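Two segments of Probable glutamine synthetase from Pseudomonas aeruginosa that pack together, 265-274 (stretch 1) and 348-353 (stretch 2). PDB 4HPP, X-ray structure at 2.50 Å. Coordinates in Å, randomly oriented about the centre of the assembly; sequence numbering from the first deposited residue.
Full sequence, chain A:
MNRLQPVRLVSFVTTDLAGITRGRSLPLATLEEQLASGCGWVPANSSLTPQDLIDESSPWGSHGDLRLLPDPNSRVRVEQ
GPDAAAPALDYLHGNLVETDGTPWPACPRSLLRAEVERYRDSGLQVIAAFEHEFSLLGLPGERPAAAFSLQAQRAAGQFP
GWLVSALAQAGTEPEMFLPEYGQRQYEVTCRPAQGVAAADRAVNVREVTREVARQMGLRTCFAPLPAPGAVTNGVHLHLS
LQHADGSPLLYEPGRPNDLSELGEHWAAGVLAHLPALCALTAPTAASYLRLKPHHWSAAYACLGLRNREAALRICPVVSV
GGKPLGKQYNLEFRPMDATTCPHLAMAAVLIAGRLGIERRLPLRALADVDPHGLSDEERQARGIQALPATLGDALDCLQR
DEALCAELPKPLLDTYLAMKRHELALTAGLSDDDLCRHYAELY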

# COMPACT_ATOMS: atom_id res chain seq x y z
N HIS A 265 1.50 -43.22 -49.05
CA HIS A 265 0.58 -44.16 -48.41
C HIS A 265 0.17 -43.62 -47.05
O HIS A 265 -1.03 -43.48 -46.74
CB HIS A 265 1.19 -45.56 -48.30
CG HIS A 265 1.46 -46.24 -49.65
ND1 HIS A 265 0.53 -46.33 -50.63
CD2 HIS A 265 2.61 -46.90 -50.14
CE1 HIS A 265 1.06 -46.97 -51.70
NE2 HIS A 265 2.33 -47.32 -51.39
N TRP A 266 1.16 -43.27 -46.24
CA TRP A 266 0.91 -42.68 -44.94
C TRP A 266 -0.08 -41.50 -44.96
O TRP A 266 -1.13 -41.51 -44.28
CB TRP A 266 2.22 -42.32 -44.28
CG TRP A 266 2.01 -42.05 -42.82
CD1 TRP A 266 2.02 -42.96 -41.78
CD2 TRP A 266 1.69 -40.74 -42.18
NE1 TRP A 266 1.77 -42.34 -40.59
CE2 TRP A 266 1.56 -41.01 -40.75
CE3 TRP A 266 1.55 -39.42 -42.64
CZ2 TRP A 266 1.28 -40.00 -39.82
CZ3 TRP A 266 1.27 -38.40 -41.70
CH2 TRP A 266 1.12 -38.69 -40.32
N ALA A 267 0.24 -40.48 -45.75
CA ALA A 267 -0.65 -39.33 -45.91
C ALA A 267 -2.05 -39.72 -46.38
O ALA A 267 -3.07 -39.10 -45.97
CB ALA A 267 -0.03 -38.32 -46.86
N ALA A 268 -2.12 -40.75 -47.22
CA ALA A 268 -3.41 -41.18 -47.78
C ALA A 268 -4.37 -41.77 -46.71
O ALA A 268 -5.60 -41.47 -46.69
CB ALA A 268 -3.18 -42.15 -48.92
N GLY A 269 -3.79 -42.55 -45.81
CA GLY A 269 -4.52 -43.10 -44.65
C GLY A 269 -5.07 -42.05 -43.70
O GLY A 269 -6.23 -42.15 -43.25
N VAL A 270 -4.23 -41.06 -43.39
CA VAL A 270 -4.60 -39.92 -42.59
C VAL A 270 -5.77 -39.23 -43.29
O VAL A 270 -6.79 -38.96 -42.64
CB VAL A 270 -3.42 -38.92 -42.46
CG1 VAL A 270 -3.85 -37.57 -41.88
CG2 VAL A 270 -2.24 -39.52 -41.69
N LEU A 271 -5.61 -38.95 -44.60
CA LEU A 271 -6.68 -38.29 -45.38
C LEU A 271 -8.01 -39.07 -45.39
O LEU A 271 -9.06 -38.49 -45.18
CB LEU A 271 -6.23 -37.91 -46.80
CG LEU A 271 -5.14 -36.82 -46.82
CD1 LEU A 271 -5.04 -36.08 -48.13
CD2 LEU A 271 -5.32 -35.78 -45.72
N ALA A 272 -7.96 -40.38 -45.62
CA ALA A 272 -9.20 -41.15 -45.79
C ALA A 272 -9.97 -41.23 -44.49
O ALA A 272 -11.22 -41.24 -44.49
CB ALA A 272 -8.87 -42.52 -46.30
N HIS A 273 -9.22 -41.23 -43.39
CA HIS A 273 -9.80 -41.26 -42.06
C HIS A 273 -10.01 -39.94 -41.38
O HIS A 273 -10.64 -39.90 -40.33
CB HIS A 273 -8.98 -42.17 -41.16
CG HIS A 273 -8.98 -43.61 -41.61
ND1 HIS A 273 -10.06 -44.42 -41.46
CD2 HIS A 273 -8.00 -44.37 -42.25
CE1 HIS A 273 -9.77 -45.63 -41.97
NE2 HIS A 273 -8.51 -45.60 -42.44
N LEU A 274 -9.53 -38.85 -41.95
CA LEU A 274 -9.70 -37.55 -41.25
C LEU A 274 -11.09 -37.26 -40.66
O LEU A 274 -11.14 -36.72 -39.55
CB LEU A 274 -9.21 -36.32 -42.07
CG LEU A 274 -7.94 -35.67 -41.49
CD1 LEU A 274 -7.35 -34.67 -42.45
CD2 LEU A 274 -8.23 -35.02 -40.14
N ALA A 348 -4.13 -41.62 -32.53
CA ALA A 348 -5.17 -41.67 -33.57
C ALA A 348 -4.65 -41.36 -34.99
O ALA A 348 -5.04 -42.02 -35.97
CB ALA A 348 -6.32 -40.74 -33.20
N VAL A 349 -3.73 -40.40 -35.07
CA VAL A 349 -3.22 -39.96 -36.36
C VAL A 349 -2.28 -41.03 -36.92
O VAL A 349 -2.39 -41.42 -38.09
CB VAL A 349 -2.50 -38.58 -36.25
CG1 VAL A 349 -1.70 -38.24 -37.52
CG2 VAL A 349 -3.50 -37.48 -35.88
N LEU A 350 -1.39 -41.51 -36.07
CA LEU A 350 -0.38 -42.46 -36.51
C LEU A 350 -1.08 -43.74 -36.94
O LEU A 350 -0.57 -44.47 -37.80
CB LEU A 350 0.65 -42.75 -35.42
CG LEU A 350 1.94 -41.93 -35.17
CD1 LEU A 350 2.61 -42.41 -33.87
CD2 LEU A 350 2.94 -42.05 -36.31
N ILE A 351 -2.27 -43.99 -36.36
CA ILE A 351 -3.06 -45.19 -36.68
C ILE A 351 -3.51 -45.12 -38.14
O ILE A 351 -3.15 -46.00 -38.94
CB ILE A 351 -4.28 -45.41 -35.73
CG1 ILE A 351 -3.87 -46.17 -34.47
CG2 ILE A 351 -5.31 -46.31 -36.40
CD1 ILE A 351 -4.81 -46.03 -33.31
N ALA A 352 -4.26 -44.07 -38.47
CA ALA A 352 -4.85 -43.95 -39.79
C ALA A 352 -3.76 -43.94 -40.84
O ALA A 352 -3.94 -44.49 -41.92
CB ALA A 352 -5.71 -42.70 -39.90
N GLY A 353 -2.63 -43.32 -40.50
CA GLY A 353 -1.42 -43.34 -41.32
C GLY A 353 -0.97 -44.76 -41.53
O GLY A 353 -0.75 -45.19 -42.68

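Gly-353 lies directly over one face of the Trp-266 indole, its CA 3.6 Å from the centroid of the five-membered ring of Trp-266 and 20° off the ring normal, a CH-pi contact made by backbone rather than side chain. The same carbon also makes a CA-H...O contact, Gly-353 CA to Trp-266 O at 3.5 Å with an angle of 153° at the hydrogen, so both its polarized C-H groups are drawn to Trp-266. Both stretches are segments of longer helices, whose axes approach to 7.4 Å with 114° between their N-to-C directions. Glycine on each side makes this closeness possible: the CA atoms of Trp-266 and Gly-353 are only 4.4 Å apart, and a CB on Gly-353 would fall 2.1 Å from Trp-266 NE1. Gly-269 is equally constrained, since a CB there would sit 2.0 Å from Ala-352 O. Without one, Gly-269 CA approaches Ala-352 O to 3.1 Å in a second CA-H...O contact, with 131° at the hydrogen. Ala-352 points its small side chain toward stretch 1, where its CB meets His-273 CB at 3.5 Å. Longer apolar contacts complete the interface. Trp-266, with chi1 in the t well, leaves its helix sideways, but the end of its ring comes nearer to stretch 2, bringing CH2 to 4.0 Å from Val-349 CG1 and CZ2 to 4.4 Å from Leu-350 CD2. Val-270 adds its CG2, 3.9 Å from Gly-353 CA and 4.4 Å from Val-349 CG1. No hydrogen bond crosses between the stretches; Trp-266 NE1 is satisfied elsewhere in the structure. Within the helices, i-to-i+4 bonds such as Gly-353 N to Val-349 O (3.1 Å) occupy backbone polar groups, and close apolar packing and C-H contacts join the two segments across 352 Å² of buried surface, both sides summed.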